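Long-range contacts in ferritin heavy chain (Trichoplusia ni, PDB 1Z6O), which oxidises ferrous iron at its ferroxidase site and, with light chains in a 24-subunit shell, stores it as ferric mineral: residues M[23-28]-M[124-129]; M[27-32]-M[72-77]; M[79-84]-M[136-141]; M[118-123]-M[148-153]. All coordinates share one frame; numbering follows the deposited sequence.

How the interactions relate
The four contacts join the four long helices of the subunit's bundle; interactions 2 and 4 border the ferroxidase iron site, and interaction 3 closes one end. Interactions 1 and 2 both start from helix 19-47 and share Gln27 and Gln28, their centres about 10 Å apart; one faces helix 105-132, the other helix 54-80. Interaction 4, joining helices 105-132 and 139-168, lies about 11 Å from interaction 1 and 12 Å from interaction 2, measured between centres, and the Gln28–Ser122 bond ties it to both. Interaction 3 lies about 18 Å from interaction 4, centre to centre. Along the chain interaction 2 closes before interactions 3 and 4 open, whereas interactions 3 and 4 cross.

Interaction 1: M[23-28]-M[124-129]; sequences NSMRQQ and RNVIKA
Gln28 OE1 is the best-held polar atom at this interface: one hydrogen bond, donated by Ser122 OG just ahead of segment 124-129, grips it, and a methyl of Val126 closes over it, OE1 lying 3.7 Å from Val126 CG2. The glutamine gets there with CG anti to its backbone N (chi1 -171°) and a bend at chi2, so that a buried amide oxygen is satisfied by the facing helix while the aliphatic base of the same side chain joins the packing. Val126 is the centre of the contact. Its CG1, anti to the backbone N, meets Ser24 CB at 4.0 Å and is also touched by the bent chain of Met25, which crosses the valine at about a right angle and brings SD to 4.0 Å from Val126 CG1. CG2 leans over the backbone instead, 3.7 Å from Ser24 O, an oxygen that accepts the helical bond from Gln28 N. Further along, Ser24 OG lies 3.5 Å from Ala129 CB and turns its polarity back into its own helix by bonding Ser20 O. The axes run 9.3 Å apart and nearly antiparallel, at 165°, as neighbouring helices do in the ferritin four-helix bundle. Helix 54-80 flanks the contact through Leu74 and Tyr77, which pack on Met25, and helix 139-168 through Leu145, which packs on Val126.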
loop_
_atom_site.group_PDB
_atom_site.type_symbol
_atom_site.label_atom_id
_atom_site.label_comp_id
_atom_site.label_asym_id
_atom_site.label_seq_id
_atom_site.Cartn_x
_atom_site.Cartn_y
_atom_site.Cartn_z
ATOM N N ASN M 23 -26.044 55.676 -0.873
ATOM C CA ASN M 23 -25.074 56.633 -0.358
ATOM C C ASN M 23 -24.502 56.191 0.987
ATOM O O ASN M 23 -23.325 56.420 1.259
ATOM C CB ASN M 23 -25.693 58.040 -0.247
ATOM C CG ASN M 23 -25.861 58.703 -1.615
ATOM O OD1 ASN M 23 -25.238 58.288 -2.593
ATOM N ND2 ASN M 23 -26.694 59.733 -1.682
ATOM N N SER M 24 -25.320 55.575 1.838
ATOM C CA SER M 24 -24.808 55.098 3.126
ATOM C C SER M 24 -23.799 53.970 2.896
ATOM O O SER M 24 -22.818 53.860 3.626
ATOM C CB SER M 24 -25.941 54.575 4.027
ATOM O OG SER M 24 -26.745 55.644 4.469
ATOM N N MET M 25 -24.048 53.130 1.894
ATOM C CA MET M 25 -23.117 52.043 1.577
ATOM C C MET M 25 -21.791 52.623 1.073
ATOM O O MET M 25 -20.720 52.137 1.437
ATOM C CB MET M 25 -23.705 51.124 0.498
ATOM C CG MET M 25 -24.779 50.183 1.019
ATOM S SD MET M 25 -24.025 48.790 1.938
ATOM C CE MET M 25 -23.486 47.749 0.532
ATOM N N ARG M 26 -21.858 53.656 0.229
ATOM C CA ARG M 26 -20.638 54.277 -0.296
ATOM C C ARG M 26 -19.811 54.869 0.847
ATOM O O ARG M 26 -18.575 54.786 0.857
ATOM C CB ARG M 26 -20.986 55.377 -1.322
ATOM C CG ARG M 26 -21.625 54.839 -2.628
ATOM C CD ARG M 26 -22.036 56.003 -3.564
ATOM N NE ARG M 26 -20.855 56.783 -3.929
ATOM C CZ ARG M 26 -20.115 56.563 -5.011
ATOM N NH1 ARG M 26 -20.438 55.598 -5.861
ATOM N NH2 ARG M 26 -19.022 57.279 -5.218
ATOM N N GLN M 27 -20.491 55.475 1.813
ATOM C CA GLN M 27 -19.797 56.053 2.954
ATOM C C GLN M 27 -19.173 54.932 3.802
ATOM O O GLN M 27 -18.073 55.081 4.334
ATOM C CB GLN M 27 -20.775 56.872 3.803
ATOM C CG GLN M 27 -20.134 57.557 4.991
ATOM C CD GLN M 27 -21.050 58.599 5.620
ATOM O OE1 GLN M 27 -21.549 59.500 4.935
ATOM N NE2 GLN M 27 -21.276 58.484 6.928
ATOM N N GLN M 28 -19.872 53.809 3.929
ATOM C CA GLN M 28 -19.338 52.690 4.715
ATOM C C GLN M 28 -18.071 52.128 4.054
ATOM O O GLN M 28 -17.125 51.735 4.736
ATOM C CB GLN M 28 -20.385 51.571 4.844
ATOM C CG GLN M 28 -19.984 50.468 5.838
ATOM C CD GLN M 28 -19.818 51.024 7.243
ATOM O OE1 GLN M 28 -20.608 51.852 7.676
ATOM N NE2 GLN M 28 -18.792 50.568 7.963
ATOM N N ARG M 124 -25.010 49.854 11.649
ATOM C CA ARG M 124 -26.399 49.897 12.112
ATOM C C ARG M 124 -27.108 51.097 11.462
ATOM O O ARG M 124 -28.301 51.028 11.158
ATOM C CB ARG M 124 -26.458 49.970 13.655
ATOM C CG ARG M 124 -26.083 48.622 14.356
ATOM C CD ARG M 124 -25.981 48.799 15.887
ATOM N NE ARG M 124 -27.151 49.532 16.346
ATOM C CZ ARG M 124 -28.340 48.990 16.570
ATOM N NH1 ARG M 124 -28.527 47.682 16.426
ATOM N NH2 ARG M 124 -29.378 49.776 16.823
ATOM N N ASN M 125 -26.385 52.194 11.243
ATOM C CA ASN M 125 -26.992 53.348 10.575
ATOM C C ASN M 125 -27.230 53.086 9.087
ATOM O O ASN M 125 -28.171 53.621 8.508
ATOM C CB ASN M 125 -26.140 54.606 10.771
ATOM C CG ASN M 125 -26.328 55.200 12.158
ATOM O OD1 ASN M 125 -27.434 55.174 12.700
ATOM N ND2 ASN M 125 -25.263 55.738 12.732
ATOM N N VAL M 126 -26.387 52.270 8.454
ATOM C CA VAL M 126 -26.619 51.925 7.042
ATOM C C VAL M 126 -27.891 51.062 7.005
ATOM O O VAL M 126 -28.760 51.222 6.139
ATOM C CB VAL M 126 -25.450 51.096 6.444
ATOM C CG1 VAL M 126 -25.772 50.708 4.985
ATOM C CG2 VAL M 126 -24.141 51.913 6.498
ATOM N N ILE M 127 -27.995 50.133 7.952
ATOM C CA ILE M 127 -29.168 49.269 8.029
ATOM C C ILE M 127 -30.440 50.128 8.175
ATOM O O ILE M 127 -31.439 49.906 7.476
ATOM C CB ILE M 127 -29.039 48.284 9.227
ATOM C CG1 ILE M 127 -28.029 47.181 8.863
ATOM C CG2 ILE M 127 -30.403 47.678 9.575
ATOM C CD1 ILE M 127 -27.589 46.332 10.071
ATOM N N LYS M 128 -30.404 51.109 9.073
ATOM C CA LYS M 128 -31.567 51.987 9.264
ATOM C C LYS M 128 -31.934 52.716 7.974
ATOM O O LYS M 128 -33.108 52.778 7.599
ATOM C CB LYS M 128 -31.302 53.047 10.342
ATOM C CG LYS M 128 -31.074 52.520 11.727
ATOM C CD LYS M 128 -31.025 53.673 12.730
ATOM C CE LYS M 128 -30.530 53.206 14.097
ATOM N NZ LYS M 128 -29.078 52.854 14.087
ATOM N N ALA M 129 -30.939 53.286 7.303
ATOM C CA ALA M 129 -31.201 54.001 6.056
ATOM C C ALA M 129 -31.799 53.082 4.990
ATOM O O ALA M 129 -32.721 53.468 4.267
ATOM C CB ALA M 129 -29.906 54.636 5.521
#

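Interaction 2: M[27-32]-M[72-77]; sequences QQIQME and MKLIEY. With FE (Fe (III) ion), chain B.
One carboxylate here does two jobs: Glu32 binds the ferric ion through OE2 at 2.0 Å, while its OE1 accepts a hydrogen bond from Gln28 NE2, one turn earlier, at 3.0 Å. The amide, whose own oxygen is bonded by Ser122 of helix 105-132, meets Glu32 OE1 from above the carboxylate plane, 41° out of it, and would help fix the rotation of the metal ligand as a second-shell residue. Beneath this polar layer the interface is hydrocarbon. Leu74 points CD1 between the two polar chains, 3.6 Å from Gln28 CG and 3.9 Å from Glu32 CG. Ile29 slides past Leu74 in the opposite direction, its CG1 only 3.5 Å from Leu74 CB, and then crosses Ile75 at about a right angle, Ile29 CD1 touching Ile75 CG1 at 3.7 Å. Glu67, His70 and two waters join Glu32 around the iron. An antiparallel helix pair carrying Glu and His ligands on its inner face is characteristic of the ferroxidase site in the ferritin four-helix bundle.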
loop_
_atom_site.group_PDB
_atom_site.type_symbol
_atom_site.label_atom_id
_atom_site.label_comp_id
_atom_site.label_asym_id
_atom_site.label_seq_id
_atom_site.Cartn_x
_atom_site.Cartn_y
_atom_site.Cartn_z
ATOM N N GLN M 27 -20.491 55.475 1.813
ATOM C CA GLN M 27 -19.797 56.053 2.954
ATOM C C GLN M 27 -19.173 54.932 3.802
ATOM O O GLN M 27 -18.073 55.081 4.334
ATOM C CB GLN M 27 -20.775 56.872 3.803
ATOM C CG GLN M 27 -20.134 57.557 4.991
ATOM C CD GLN M 27 -21.050 58.599 5.620
ATOM O OE1 GLN M 27 -21.549 59.500 4.935
ATOM N NE2 GLN M 27 -21.276 58.484 6.928
ATOM N N GLN M 28 -19.872 53.809 3.929
ATOM C CA GLN M 28 -19.338 52.690 4.715
ATOM C C GLN M 28 -18.071 52.128 4.054
ATOM O O GLN M 28 -17.125 51.735 4.736
ATOM C CB GLN M 28 -20.385 51.571 4.844
ATOM C CG GLN M 28 -19.984 50.468 5.838
ATOM C CD GLN M 28 -19.818 51.024 7.243
ATOM O OE1 GLN M 28 -20.608 51.852 7.676
ATOM N NE2 GLN M 28 -18.792 50.568 7.963
ATOM N N ILE M 29 -18.060 52.082 2.724
ATOM C CA ILE M 29 -16.888 51.581 2.004
ATOM C C ILE M 29 -15.665 52.437 2.347
ATOM O O ILE M 29 -14.582 51.906 2.627
ATOM C CB ILE M 29 -17.168 51.560 0.477
ATOM C CG1 ILE M 29 -18.128 50.397 0.170
ATOM C CG2 ILE M 29 -15.859 51.411 -0.327
ATOM C CD1 ILE M 29 -18.825 50.486 -1.212
ATOM N N GLN M 30 -15.830 53.758 2.356
ATOM C CA GLN M 30 -14.710 54.637 2.700
ATOM C C GLN M 30 -14.303 54.411 4.158
ATOM O O GLN M 30 -13.118 54.441 4.496
ATOM C CB GLN M 30 -15.080 56.121 2.490
ATOM C CG GLN M 30 -14.000 57.111 2.996
ATOM C CD GLN M 30 -12.658 56.939 2.282
ATOM O OE1 GLN M 30 -12.599 56.933 1.061
ATOM N NE2 GLN M 30 -11.578 56.806 3.048
ATOM N N MET M 31 -15.278 54.182 5.028
ATOM C CA MET M 31 -14.962 53.943 6.433
ATOM C C MET M 31 -14.128 52.664 6.622
ATOM O O MET M 31 -13.200 52.642 7.429
ATOM C CB MET M 31 -16.241 53.842 7.265
ATOM C CG MET M 31 -15.959 53.697 8.760
ATOM S SD MET M 31 -17.480 53.648 9.727
ATOM C CE MET M 31 -16.856 54.285 11.356
ATOM N N GLU M 32 -14.458 51.600 5.890
ATOM C CA GLU M 32 -13.698 50.345 5.998
ATOM C C GLU M 32 -12.263 50.583 5.522
ATOM O O GLU M 32 -11.311 50.094 6.129
ATOM C CB GLU M 32 -14.327 49.236 5.138
ATOM C CG GLU M 32 -15.784 48.903 5.481
ATOM C CD GLU M 32 -15.971 48.203 6.828
ATOM O OE1 GLU M 32 -17.123 48.204 7.330
ATOM O OE2 GLU M 32 -14.998 47.636 7.379
ATOM N N MET M 72 -14.069 45.472 0.082
ATOM C CA MET M 72 -14.305 44.750 -1.169
ATOM C C MET M 72 -15.664 44.046 -1.182
ATOM O O MET M 72 -16.332 44.007 -2.221
ATOM C CB MET M 72 -13.181 43.724 -1.419
ATOM C CG MET M 72 -11.832 44.366 -1.743
ATOM S SD MET M 72 -10.401 43.218 -1.797
ATOM C CE MET M 72 -11.220 41.599 -1.973
ATOM N N LYS M 73 -16.078 43.482 -0.046
ATOM C CA LYS M 73 -17.378 42.807 0.002
ATOM C C LYS M 73 -18.532 43.785 -0.226
ATOM O O LYS M 73 -19.514 43.441 -0.884
ATOM C CB LYS M 73 -17.594 42.095 1.347
ATOM C CG LYS M 73 -16.732 40.852 1.542
ATOM C CD LYS M 73 -16.966 40.230 2.923
ATOM C CE LYS M 73 -18.416 39.783 3.091
ATOM N NZ LYS M 73 -18.692 39.161 4.421
ATOM N N LEU M 74 -18.429 44.992 0.327
ATOM C CA LEU M 74 -19.490 45.990 0.143
ATOM C C LEU M 74 -19.527 46.439 -1.314
ATOM O O LEU M 74 -20.601 46.636 -1.886
ATOM C CB LEU M 74 -19.251 47.195 1.062
ATOM C CG LEU M 74 -19.354 46.861 2.561
ATOM C CD1 LEU M 74 -18.917 48.079 3.378
ATOM C CD2 LEU M 74 -20.802 46.463 2.921
ATOM N N ILE M 75 -18.352 46.618 -1.911
ATOM C CA ILE M 75 -18.280 47.004 -3.320
ATOM C C ILE M 75 -18.903 45.894 -4.183
ATOM O O ILE M 75 -19.677 46.175 -5.106
ATOM C CB ILE M 75 -16.808 47.241 -3.759
ATOM C CG1 ILE M 75 -16.283 48.525 -3.100
ATOM C CG2 ILE M 75 -16.712 47.325 -5.298
ATOM C CD1 ILE M 75 -14.758 48.700 -3.210
ATOM N N GLU M 76 -18.571 44.635 -3.893
ATOM C CA GLU M 76 -19.141 43.522 -4.665
ATOM C C GLU M 76 -20.662 43.482 -4.536
ATOM O O GLU M 76 -21.357 43.112 -5.479
ATOM C CB GLU M 76 -18.573 42.171 -4.198
ATOM C CG GLU M 76 -17.090 41.977 -4.515
ATOM C CD GLU M 76 -16.829 41.687 -5.987
ATOM O OE1 GLU M 76 -15.680 41.890 -6.434
ATOM O OE2 GLU M 76 -17.761 41.242 -6.697
ATOM N N TYR M 77 -21.183 43.835 -3.364
ATOM C CA TYR M 77 -22.636 43.821 -3.185
ATOM C C TYR M 77 -23.263 44.868 -4.125
ATOM O O TYR M 77 -24.237 44.589 -4.826
ATOM C CB TYR M 77 -23.015 44.142 -1.725
ATOM C CG TYR M 77 -24.498 43.964 -1.490
ATOM C CD1 TYR M 77 -25.005 42.742 -1.044
ATOM C CD2 TYR M 77 -25.405 44.967 -1.848
ATOM C CE1 TYR M 77 -26.387 42.514 -0.973
ATOM C CE2 TYR M 77 -26.788 44.752 -1.785
ATOM C CZ TYR M 77 -27.267 43.520 -1.354
ATOM O OH TYR M 77 -28.622 43.265 -1.360
HETATM FE FE FE B . -14.802 46.243 8.749
HETATM O O HOH W 1 -14.735 46.163 10.797
HETATM O O HOH W 2 -16.848 46.140 8.787
#

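Interaction 3: M[79-84]-M[136-141]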
loop_
_atom_site.group_PDB
_atom_site.type_symbol
_atom_site.label_atom_id
_atom_site.label_comp_id
_atom_site.label_asym_id
_atom_site.label_seq_id
_atom_site.Cartn_x
_atom_site.Cartn_y
_atom_site.Cartn_z
ATOM N N LEU M 79 -22.092 46.048 -6.891
ATOM C CA LEU M 79 -21.949 45.592 -8.278
ATOM C C LEU M 79 -23.006 44.541 -8.614
ATOM O O LEU M 79 -23.571 44.543 -9.712
ATOM C CB LEU M 79 -20.546 45.001 -8.509
ATOM C CG LEU M 79 -19.375 46.003 -8.478
ATOM C CD1 LEU M 79 -18.047 45.238 -8.341
ATOM C CD2 LEU M 79 -19.387 46.856 -9.767
ATOM N N MET M 80 -23.264 43.633 -7.675
ATOM C CA MET M 80 -24.263 42.586 -7.895
ATOM C C MET M 80 -25.655 43.191 -8.113
ATOM O O MET M 80 -26.454 42.658 -8.888
ATOM C CB MET M 80 -24.315 41.624 -6.693
ATOM C CG MET M 80 -25.509 40.655 -6.746
ATOM S SD MET M 80 -25.664 39.593 -5.283
ATOM C CE MET M 80 -26.286 40.848 -4.068
ATOM N N ARG M 81 -25.943 44.295 -7.424
ATOM C CA ARG M 81 -27.245 44.962 -7.544
ATOM C C ARG M 81 -27.362 45.854 -8.787
ATOM O O ARG M 81 -28.403 46.475 -9.018
ATOM C CB ARG M 81 -27.548 45.774 -6.266
ATOM C CG ARG M 81 -27.798 44.886 -5.020
ATOM C CD ARG M 81 -29.108 44.077 -5.152
ATOM N NE ARG M 81 -30.288 44.951 -5.118
ATOM C CZ ARG M 81 -30.860 45.421 -4.006
ATOM N NH1 ARG M 81 -30.381 45.102 -2.803
ATOM N NH2 ARG M 81 -31.911 46.235 -4.094
ATOM N N GLY M 82 -26.300 45.923 -9.586
ATOM C CA GLY M 82 -26.364 46.713 -10.809
ATOM C C GLY M 82 -25.819 48.123 -10.688
ATOM O O GLY M 82 -25.979 48.932 -11.605
ATOM N N GLU M 83 -25.165 48.423 -9.570
ATOM C CA GLU M 83 -24.608 49.756 -9.356
ATOM C C GLU M 83 -23.158 49.852 -9.820
ATOM O O GLU M 83 -22.588 48.891 -10.340
ATOM C CB GLU M 83 -24.683 50.121 -7.869
ATOM C CG GLU M 83 -26.108 50.124 -7.297
ATOM C CD GLU M 83 -26.988 51.220 -7.921
ATOM O OE1 GLU M 83 -26.433 52.217 -8.427
ATOM O OE2 GLU M 83 -28.231 51.092 -7.889
ATOM N N LEU M 84 -22.579 51.031 -9.618
ATOM C CA LEU M 84 -21.196 51.324 -9.973
ATOM C C LEU M 84 -20.863 51.204 -11.457
ATOM O O LEU M 84 -19.778 50.756 -11.827
ATOM C CB LEU M 84 -20.234 50.473 -9.120
ATOM C CG LEU M 84 -20.378 50.718 -7.606
ATOM C CD1 LEU M 84 -19.357 49.880 -6.830
ATOM C CD2 LEU M 84 -20.173 52.216 -7.301
ATOM N N PHE M 136 -38.684 52.337 -0.314
ATOM C CA PHE M 136 -38.147 51.006 -0.611
ATOM C C PHE M 136 -37.379 50.441 0.580
ATOM O O PHE M 136 -36.348 50.984 0.968
ATOM C CB PHE M 136 -37.197 51.127 -1.816
ATOM C CG PHE M 136 -36.736 49.805 -2.389
ATOM C CD1 PHE M 136 -37.513 49.128 -3.329
ATOM C CD2 PHE M 136 -35.509 49.257 -2.007
ATOM C CE1 PHE M 136 -37.074 47.914 -3.892
ATOM C CE2 PHE M 136 -35.055 48.045 -2.560
ATOM C CZ PHE M 136 -35.839 47.371 -3.505
ATOM N N ASN M 137 -37.898 49.368 1.161
ATOM C CA ASN M 137 -37.243 48.698 2.285
ATOM C C ASN M 137 -36.338 47.661 1.600
ATOM O O ASN M 137 -36.835 46.714 0.987
ATOM C CB ASN M 137 -38.301 47.988 3.143
ATOM C CG ASN M 137 -37.700 47.268 4.345
ATOM O OD1 ASN M 137 -36.535 46.845 4.319
ATOM N ND2 ASN M 137 -38.499 47.106 5.397
ATOM N N ASP M 138 -35.025 47.834 1.678
ATOM C CA ASP M 138 -34.136 46.885 1.003
ATOM C C ASP M 138 -33.896 45.659 1.882
ATOM O O ASP M 138 -32.843 45.524 2.516
ATOM C CB ASP M 138 -32.812 47.560 0.662
ATOM C CG ASP M 138 -32.144 46.922 -0.539
ATOM O OD1 ASP M 138 -32.053 45.668 -0.570
ATOM O OD2 ASP M 138 -31.727 47.666 -1.450
ATOM N N TYR M 139 -34.871 44.752 1.898
ATOM C CA TYR M 139 -34.792 43.570 2.753
ATOM C C TYR M 139 -33.494 42.779 2.653
ATOM O O TYR M 139 -32.900 42.410 3.667
ATOM C CB TYR M 139 -35.949 42.609 2.445
ATOM C CG TYR M 139 -37.320 43.229 2.618
ATOM C CD1 TYR M 139 -38.135 43.476 1.513
ATOM C CD2 TYR M 139 -37.802 43.554 3.886
ATOM C CE1 TYR M 139 -39.408 44.031 1.665
ATOM C CE2 TYR M 139 -39.080 44.113 4.052
ATOM C CZ TYR M 139 -39.870 44.343 2.933
ATOM O OH TYR M 139 -41.134 44.862 3.084
ATOM N N HIS M 140 -33.071 42.502 1.428
ATOM C CA HIS M 140 -31.884 41.689 1.243
ATOM C C HIS M 140 -30.594 42.320 1.743
ATOM O O HIS M 140 -29.796 41.651 2.406
ATOM C CB HIS M 140 -31.740 41.283 -0.223
ATOM C CG HIS M 140 -30.616 40.321 -0.456
ATOM N ND1 HIS M 140 -29.379 40.721 -0.917
ATOM C CD2 HIS M 140 -30.523 38.987 -0.232
ATOM C CE1 HIS M 140 -28.571 39.673 -0.970
ATOM N NE2 HIS M 140 -29.239 38.608 -0.558
ATOM N N LEU M 141 -30.373 43.595 1.443
ATOM C CA LEU M 141 -29.146 44.233 1.915
ATOM C C LEU M 141 -29.163 44.356 3.437
ATOM O O LEU M 141 -28.147 44.142 4.091
ATOM C CB LEU M 141 -28.956 45.619 1.267
ATOM C CG LEU M 141 -27.740 46.437 1.764
ATOM C CD1 LEU M 141 -26.450 45.606 1.704
ATOM C CD2 LEU M 141 -27.604 47.701 0.895
#
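Three successive turns of about -68° at chi1, chi2 and chi3 curl Arg81 so that its guanidinium meets Asp138 tip to tip; the aspartate answers with CG anti to its own backbone N. The result is an end-on, two-nitrogen salt bridge. NH1 of Arg81 gives the straighter bond, 2.8 Å to the syn lone pair of Asp138 OD1, and NH2 of Arg81 reaches Asp138 OD2 at 3.0 Å from above the carboxylate plane. The two flat groups are 55° apart, so the pairing is twisted rather than coplanar. Asp138 is also the N-cap residue of helix 139-168, its OD1 accepting a weak capping bond from Leu141 N at 3.3 Å. Tyr77 OH and Thr16 OG1 also bond the guanidinium, on NH1 and NH2 respectively. A leucine here would probably leave the buried Asp138 without its countercharge and loosen the start of that helix. Beside the bridge, Met80 CE rests 4.0 Å from His140 CE1. A Schellman motif at Gly82 ends helix 54-80, so the contact ties the C-terminal end of that helix to the start of helix 139-168. Tyr154 of a neighbouring heavy chain packs on Met80, makes a cation-pi contact with Arg81 and meets the His140 ring.

Interaction 4: M[118-123]-M[148-153]; sequences DVTKSI and DFLEEQ
Nearest the iron, Gln153 lays its amide against helix 105-132. Its NE2 sits 3.6 Å from Val119 CG1, the two side chains crossing at about a right angle, and donates a hydrogen bond to OE1 of Glu116, a residue inferred to bind the second iron. The bound ferric ion is about 4 Å from the nearest atom of the Gln153 side chain. Bent at chi2, that side chain slides past Thr120 in the opposite direction, with Gln153 CB 3.2 Å from Thr120 OG1; the threonine hydroxyl is itself bonded to Glu116 O. An alanine in place of Gln153 lacks the NE2 that bonds Glu116, and would probably leave that carboxylate less firmly placed and Val119 less well packed. The next layer outward is apolar and holds the glutamine's stem in position. Ile123 sends CD1 to 3.8 Å from Gln153 CG and 4.0 Å from Phe149 CB, meeting the phenylalanine ring at its edge, while its other branch, CG2, runs alongside Leu150 and touches Leu150 CD2 at 3.7 Å. That same leucine methyl also meets Thr120 CG2. The two antiparallel helices, their axes 10.0 Å apart at closest approach, are successive in the chain. Helix 19-47 covers the Val119 and Ile123 side through Gln28, helix 54-80 backs Phe149 through Leu74, and Tyr139 of a neighbouring heavy chain packs on Leu150.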
loop_
_atom_site.group_PDB
_atom_site.type_symbol
_atom_site.label_atom_id
_atom_site.label_comp_id
_atom_site.label_asym_id
_atom_site.label_seq_id
_atom_site.Cartn_x
_atom_site.Cartn_y
_atom_site.Cartn_z
ATOM N N ASP M 118 -17.189 52.063 16.600
ATOM C CA ASP M 118 -17.661 53.095 15.660
ATOM C C ASP M 118 -18.164 52.461 14.362
ATOM O O ASP M 118 -19.165 52.902 13.783
ATOM C CB ASP M 118 -16.537 54.068 15.287
ATOM C CG ASP M 118 -16.182 55.013 16.413
ATOM O OD1 ASP M 118 -17.005 55.179 17.339
ATOM O OD2 ASP M 118 -15.082 55.601 16.361
ATOM N N VAL M 119 -17.459 51.440 13.884
ATOM C CA VAL M 119 -17.879 50.763 12.656
ATOM C C VAL M 119 -19.219 50.057 12.872
ATOM O O VAL M 119 -20.087 50.082 12.002
ATOM C CB VAL M 119 -16.807 49.737 12.183
ATOM C CG1 VAL M 119 -17.381 48.828 11.085
ATOM C CG2 VAL M 119 -15.584 50.488 11.652
ATOM N N THR M 120 -19.399 49.442 14.038
ATOM C CA THR M 120 -20.655 48.748 14.330
ATOM C C THR M 120 -21.820 49.737 14.302
ATOM O O THR M 120 -22.879 49.472 13.727
ATOM C CB THR M 120 -20.588 48.074 15.709
ATOM O OG1 THR M 120 -19.507 47.136 15.705
ATOM C CG2 THR M 120 -21.905 47.338 16.036
ATOM N N LYS M 121 -21.620 50.884 14.928
ATOM C CA LYS M 121 -22.652 51.912 14.962
ATOM C C LYS M 121 -22.941 52.412 13.537
ATOM O O LYS M 121 -24.095 52.633 13.157
ATOM C CB LYS M 121 -22.168 53.061 15.847
ATOM C CG LYS M 121 -23.151 54.184 16.039
ATOM C CD LYS M 121 -22.571 55.189 17.038
ATOM C CE LYS M 121 -23.402 56.460 17.087
ATOM N NZ LYS M 121 -22.761 57.512 17.935
ATOM N N SER M 122 -21.894 52.580 12.741
ATOM C CA SER M 122 -22.077 53.043 11.370
ATOM C C SER M 122 -22.853 52.011 10.528
ATOM O O SER M 122 -23.734 52.376 9.743
ATOM C CB SER M 122 -20.707 53.349 10.738
ATOM O OG SER M 122 -20.869 53.720 9.382
ATOM N N ILE M 123 -22.539 50.725 10.684
ATOM C CA ILE M 123 -23.262 49.690 9.935
ATOM C C ILE M 123 -24.742 49.689 10.355
ATOM O O ILE M 123 -25.628 49.535 9.519
ATOM C CB ILE M 123 -22.636 48.283 10.181
ATOM C CG1 ILE M 123 -21.263 48.219 9.485
ATOM C CG2 ILE M 123 -23.556 47.171 9.623
ATOM C CD1 ILE M 123 -20.385 47.079 9.967
ATOM N N ASP M 148 -24.025 39.097 8.220
ATOM C CA ASP M 148 -22.609 38.955 7.901
ATOM C C ASP M 148 -21.758 40.006 8.601
ATOM O O ASP M 148 -20.893 39.680 9.411
ATOM C CB ASP M 148 -22.391 39.080 6.397
ATOM C CG ASP M 148 -22.665 37.788 5.662
ATOM O OD1 ASP M 148 -21.692 37.056 5.371
ATOM O OD2 ASP M 148 -23.852 37.501 5.385
ATOM N N PHE M 149 -22.010 41.271 8.291
ATOM C CA PHE M 149 -21.216 42.338 8.880
ATOM C C PHE M 149 -21.366 42.516 10.379
ATOM O O PHE M 149 -20.358 42.568 11.080
ATOM C CB PHE M 149 -21.476 43.656 8.146
ATOM C CG PHE M 149 -20.738 43.752 6.838
ATOM C CD1 PHE M 149 -21.115 42.965 5.759
ATOM C CD2 PHE M 149 -19.603 44.552 6.723
ATOM C CE1 PHE M 149 -20.362 42.961 4.575
ATOM C CE2 PHE M 149 -18.844 44.553 5.546
ATOM C CZ PHE M 149 -19.226 43.754 4.478
ATOM N N LEU M 150 -22.591 42.599 10.895
ATOM C CA LEU M 150 -22.730 42.769 12.346
ATOM C C LEU M 150 -22.207 41.545 13.095
ATOM O O LEU M 150 -21.646 41.669 14.181
ATOM C CB LEU M 150 -24.187 43.052 12.740
ATOM C CG LEU M 150 -24.693 44.457 12.372
ATOM C CD1 LEU M 150 -26.104 44.672 12.968
ATOM C CD2 LEU M 150 -23.727 45.521 12.931
ATOM N N GLU M 151 -22.386 40.362 12.521
ATOM C CA GLU M 151 -21.893 39.135 13.159
ATOM C C GLU M 151 -20.380 39.272 13.405
ATOM O O GLU M 151 -19.883 39.043 14.515
ATOM C CB GLU M 151 -22.166 37.938 12.243
ATOM C CG GLU M 151 -21.527 36.623 12.678
ATOM C CD GLU M 151 -22.100 36.089 13.975
ATOM O OE1 GLU M 151 -23.178 36.563 14.396
ATOM O OE2 GLU M 151 -21.480 35.182 14.572
ATOM N N GLU M 152 -19.652 39.670 12.369
ATOM C CA GLU M 152 -18.207 39.842 12.486
ATOM C C GLU M 152 -17.869 40.948 13.497
ATOM O O GLU M 152 -16.898 40.837 14.259
ATOM C CB GLU M 152 -17.609 40.194 11.120
ATOM C CG GLU M 152 -16.197 39.693 10.947
ATOM C CD GLU M 152 -16.125 38.167 10.900
ATOM O OE1 GLU M 152 -15.005 37.619 11.006
ATOM O OE2 GLU M 152 -17.189 37.519 10.751
ATOM N N GLN M 153 -18.659 42.020 13.499
ATOM C CA GLN M 153 -18.413 43.125 14.428
ATOM C C GLN M 153 -18.550 42.727 15.888
ATOM O O GLN M 153 -17.672 43.032 16.696
ATOM C CB GLN M 153 -19.377 44.298 14.172
ATOM C CG GLN M 153 -19.077 45.111 12.905
ATOM C CD GLN M 153 -17.616 45.511 12.822
ATOM O OE1 GLN M 153 -16.875 44.994 11.989
ATOM N NE2 GLN M 153 -17.188 46.416 13.706
#